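Local atomic coordinates of carboxypeptidase D (Drosophila melanogaster, PDB entry 3MN8), a protein that removes C-terminal arginine or lysine residues from peptides and proteins as a zinc-dependent carboxypeptidase, processing growth factors, peptide hormones and neuropeptides. Residues A[143-151]-A[163-173]. Residues are numbered along the deposited sequence; the frame is centred on the assembly and turned at random.
With GEM ((2-guanidinoethylmercapto)succinic acid), chain G.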
loop_
_atom_site.group_PDB
_atom_site.type_symbol
_atom_site.label_atom_id
_atom_site.label_comp_id
_atom_site.label_asym_id
_atom_site.label_seq_id
_atom_site.Cartn_x
_atom_site.Cartn_y
_atom_site.Cartn_z
ATOM N N MET A 143 -6.536 -7.259 -8.333
ATOM C CA MET A 143 -5.296 -7.996 -8.518
ATOM C C MET A 143 -5.695 -9.439 -8.861
ATOM O O MET A 143 -4.848 -10.301 -9.112
ATOM C CB MET A 143 -4.492 -7.921 -7.221
ATOM C CG MET A 143 -3.104 -8.470 -7.289
ATOM S SD MET A 143 -2.405 -8.618 -5.634
ATOM C CE MET A 143 -1.377 -10.071 -5.868
ATOM N N ASN A 144 -7.004 -9.686 -8.879
ATOM C CA ASN A 144 -7.529 -11.000 -9.204
ATOM C C ASN A 144 -8.849 -10.925 -9.982
ATOM O O ASN A 144 -9.927 -11.211 -9.440
ATOM C CB ASN A 144 -7.697 -11.826 -7.938
ATOM C CG ASN A 144 -8.102 -13.251 -8.232
ATOM O OD1 ASN A 144 -8.115 -13.681 -9.391
ATOM N ND2 ASN A 144 -8.435 -13.998 -7.184
ATOM N N PRO A 145 -8.758 -10.543 -11.268
ATOM C CA PRO A 145 -9.913 -10.432 -12.170
ATOM C C PRO A 145 -10.605 -11.781 -12.363
ATOM O O PRO A 145 -11.835 -11.871 -12.394
ATOM C CB PRO A 145 -9.287 -9.990 -13.506
ATOM C CG PRO A 145 -7.866 -9.639 -13.208
ATOM C CD PRO A 145 -7.473 -10.348 -11.965
ATOM N N ASP A 146 -9.798 -12.821 -12.515
ATOM C CA ASP A 146 -10.307 -14.143 -12.788
ATOM C C ASP A 146 -11.046 -14.608 -11.550
ATOM O O ASP A 146 -12.102 -15.246 -11.636
ATOM C CB ASP A 146 -9.158 -15.101 -13.147
ATOM C CG ASP A 146 -8.520 -14.780 -14.503
ATOM O OD1 ASP A 146 -8.793 -13.699 -15.066
ATOM O OD2 ASP A 146 -7.743 -15.610 -15.011
ATOM N N GLY A 147 -10.486 -14.268 -10.395
ATOM C CA GLY A 147 -11.086 -14.633 -9.125
ATOM C C GLY A 147 -12.404 -13.920 -8.967
ATOM O O GLY A 147 -13.406 -14.512 -8.554
ATOM N N TYR A 148 -12.393 -12.642 -9.321
ATOM C CA TYR A 148 -13.578 -11.801 -9.232
ATOM C C TYR A 148 -14.688 -12.329 -10.130
ATOM O O TYR A 148 -15.781 -12.657 -9.664
ATOM C CB TYR A 148 -13.225 -10.371 -9.619
ATOM C CG TYR A 148 -14.412 -9.442 -9.722
ATOM C CD1 TYR A 148 -15.107 -9.040 -8.586
ATOM C CD2 TYR A 148 -14.829 -8.946 -10.951
ATOM C CE1 TYR A 148 -16.193 -8.179 -8.668
ATOM C CE2 TYR A 148 -15.908 -8.079 -11.040
ATOM C CZ TYR A 148 -16.584 -7.706 -9.891
ATOM O OH TYR A 148 -17.657 -6.854 -9.969
ATOM N N ALA A 149 -14.388 -12.414 -11.422
ATOM C CA ALA A 149 -15.313 -12.967 -12.407
ATOM C C ALA A 149 -16.017 -14.238 -11.933
ATOM O O ALA A 149 -17.153 -14.496 -12.322
ATOM C CB ALA A 149 -14.589 -13.230 -13.729
ATOM N N LEU A 150 -15.345 -15.033 -11.111
ATOM C CA LEU A 150 -15.923 -16.291 -10.643
ATOM C C LEU A 150 -16.723 -16.133 -9.345
ATOM O O LEU A 150 -17.375 -17.077 -8.891
ATOM C CB LEU A 150 -14.844 -17.367 -10.498
ATOM C CG LEU A 150 -14.247 -17.846 -11.828
ATOM C CD1 LEU A 150 -12.825 -18.293 -11.652
ATOM C CD2 LEU A 150 -15.075 -18.959 -12.438
ATOM N N SER A 151 -16.695 -14.929 -8.770
ATOM C CA SER A 151 -17.399 -14.650 -7.513
ATOM C C SER A 151 -18.838 -14.130 -7.707
ATOM O O SER A 151 -19.181 -13.616 -8.774
ATOM C CB SER A 151 -16.584 -13.677 -6.653
ATOM O OG SER A 151 -15.314 -14.227 -6.326
ATOM N N VAL A 163 -13.972 -20.971 -4.141
ATOM C CA VAL A 163 -13.976 -20.541 -5.525
ATOM C C VAL A 163 -14.262 -19.043 -5.607
ATOM O O VAL A 163 -15.163 -18.514 -4.940
ATOM C CB VAL A 163 -14.974 -21.334 -6.375
ATOM C CG1 VAL A 163 -15.310 -20.570 -7.646
ATOM C CG2 VAL A 163 -14.417 -22.733 -6.689
ATOM N N GLY A 164 -13.461 -18.363 -6.417
ATOM C CA GLY A 164 -13.530 -16.917 -6.540
ATOM C C GLY A 164 -12.485 -16.224 -5.682
ATOM O O GLY A 164 -11.960 -15.176 -6.047
ATOM N N ARG A 165 -12.185 -16.820 -4.531
ATOM C CA ARG A 165 -11.181 -16.279 -3.632
ATOM C C ARG A 165 -9.807 -16.398 -4.284
ATOM O O ARG A 165 -9.104 -15.405 -4.443
ATOM C CB ARG A 165 -11.226 -16.998 -2.273
ATOM C CG ARG A 165 -10.175 -16.519 -1.273
ATOM C CD ARG A 165 -10.298 -17.229 0.075
ATOM N NE ARG A 165 -9.035 -17.224 0.816
ATOM C CZ ARG A 165 -8.730 -16.355 1.775
ATOM N NH1 ARG A 165 -9.596 -15.414 2.117
ATOM N NH2 ARG A 165 -7.560 -16.428 2.401
ATOM N N GLY A 166 -9.434 -17.610 -4.681
ATOM C CA GLY A 166 -8.152 -17.835 -5.329
ATOM C C GLY A 166 -8.300 -17.491 -6.793
ATOM O O GLY A 166 -9.388 -17.099 -7.223
ATOM N N ASN A 167 -7.219 -17.622 -7.563
ATOM C CA ASN A 167 -7.284 -17.293 -8.986
ATOM C C ASN A 167 -7.992 -18.389 -9.766
ATOM O O ASN A 167 -8.765 -19.171 -9.200
ATOM C CB ASN A 167 -5.906 -16.941 -9.582
ATOM C CG ASN A 167 -4.965 -18.136 -9.679
ATOM O OD1 ASN A 167 -5.328 -19.271 -9.357
ATOM N ND2 ASN A 167 -3.742 -17.876 -10.130
ATOM N N ALA A 168 -7.744 -18.439 -11.068
ATOM C CA ALA A 168 -8.451 -19.394 -11.917
ATOM C C ALA A 168 -7.956 -20.818 -11.690
ATOM O O ALA A 168 -8.660 -21.774 -12.009
ATOM C CB ALA A 168 -8.328 -19.006 -13.388
ATOM N N ALA A 169 -6.745 -20.958 -11.147
ATOM C CA ALA A 169 -6.200 -22.278 -10.816
ATOM C C ALA A 169 -6.543 -22.648 -9.367
ATOM O O ALA A 169 -6.096 -23.681 -8.850
ATOM C CB ALA A 169 -4.693 -22.311 -11.048
ATOM N N ASN A 170 -7.340 -21.794 -8.724
ATOM C CA ASN A 170 -7.787 -22.011 -7.355
ATOM C C ASN A 170 -6.674 -22.000 -6.322
ATOM O O ASN A 170 -6.790 -22.655 -5.283
ATOM C CB ASN A 170 -8.571 -23.317 -7.237
ATOM C CG ASN A 170 -10.051 -23.114 -7.384
ATOM O OD1 ASN A 170 -10.674 -23.666 -8.289
ATOM N ND2 ASN A 170 -10.629 -22.314 -6.497
ATOM N N ILE A 171 -5.597 -21.265 -6.584
ATOM C CA ILE A 171 -4.617 -21.056 -5.519
ATOM C C ILE A 171 -4.765 -19.676 -4.902
ATOM O O ILE A 171 -5.147 -18.717 -5.577
ATOM C CB ILE A 171 -3.135 -21.346 -5.924
ATOM C CG1 ILE A 171 -2.472 -20.118 -6.544
ATOM C CG2 ILE A 171 -3.036 -22.594 -6.811
ATOM C CD1 ILE A 171 -1.739 -19.238 -5.539
ATOM N N ASP A 172 -4.470 -19.607 -3.603
ATOM C CA ASP A 172 -4.642 -18.396 -2.805
ATOM C C ASP A 172 -3.444 -17.462 -2.986
ATOM O O ASP A 172 -2.359 -17.706 -2.448
ATOM C CB ASP A 172 -4.857 -18.759 -1.325
ATOM C CG ASP A 172 -5.200 -17.548 -0.452
ATOM O OD1 ASP A 172 -4.756 -16.410 -0.775
ATOM O OD2 ASP A 172 -5.913 -17.749 0.566
ATOM N N LEU A 173 -3.649 -16.393 -3.751
ATOM C CA LEU A 173 -2.566 -15.485 -4.080
ATOM C C LEU A 173 -1.906 -14.912 -2.824
ATOM O O LEU A 173 -0.740 -14.519 -2.855
ATOM C CB LEU A 173 -3.067 -14.380 -5.010
ATOM C CG LEU A 173 -3.525 -14.866 -6.390
ATOM C CD1 LEU A 173 -4.154 -13.732 -7.193
ATOM C CD2 LEU A 173 -2.366 -15.515 -7.154
HETATM C C8 GEM G . -6.173 -12.980 5.565
HETATM S S7 GEM G . -5.040 -11.657 5.246
HETATM C C6 GEM G . -5.278 -10.670 6.697
HETATM C C5 GEM G . -5.100 -11.442 8.002
HETATM N N3 GEM G . -3.688 -11.770 8.128
HETATM C C1 GEM G . -3.132 -12.578 9.024
HETATM N N4 GEM G . -1.821 -12.784 9.018
HETATM N N2 GEM G . -3.888 -13.189 9.930
HETATM C C9 GEM G . -5.914 -14.047 4.535
HETATM O O14 GEM G . -5.087 -13.803 3.628
HETATM O O15 GEM G . -6.520 -15.136 4.622
HETATM C C10 GEM G . -7.644 -12.532 5.573
HETATM C C11 GEM G . -8.237 -12.086 4.242
HETATM O O12 GEM G . -8.860 -10.997 4.223
HETATM O O13 GEM G . -8.123 -12.821 3.227
#
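With CG of N144 anti to the backbone N (chi1 -174°), the side-chain amide is carried across to the loop 163-173, where ND2 gives a weak but nearly straight hydrogen bond to the carbonyl O of G166 (3.2 Å, 170° at the hydrogen). ND2 also bonds to the carbonyl O of M100, close to the zinc ligand H101. The other end of the amide turns back on its own chain: OD1 of N144 caps the short helix 145-149 by accepting from N of G147 at 2.6 Å, the donor lying well above the carbonyl plane. One buried asparagine therefore serves both as helix N-cap and as a link to the loop, and bonds at both ends of the amide probably limit its rotation. CD1 of L173 packs against CB of N144 at 4.1 Å.

Both segments belong to the first of the protein's three carboxypeptidase-like domains, a zinc carboxypeptidase of the M14 family, and reach into its active site through R165, beside the zinc ligands H101 and E104. Here the loop turns R165 away from the helix, and an extended side chain delivers the guanidinium to the inhibitor (2-guanidinoethylmercapto)succinic acid: NH2 bonds to O15 of one carboxylate at 2.8 Å and NH1 to O13 of the other at 3.2 Å. A salt bridge from NH2 of R165 to the syn lone pair of OD2 of D172 steadies the group from within the loop, while OD1 of D172 bonds to NE2 of H101, making D172 a second-shell partner of the zinc.

G147 and G164, neither with a side chain, bring the backbones close, their CA atoms 4.2 Å apart; here OG of S151 bonds to the carbonyl O of G147 and lies against CA of G164. Near the start of the helix, CB of A168 rests 3.8 Å from OD2 of D146, a carboxylate bound chiefly by S69, R73 and E71.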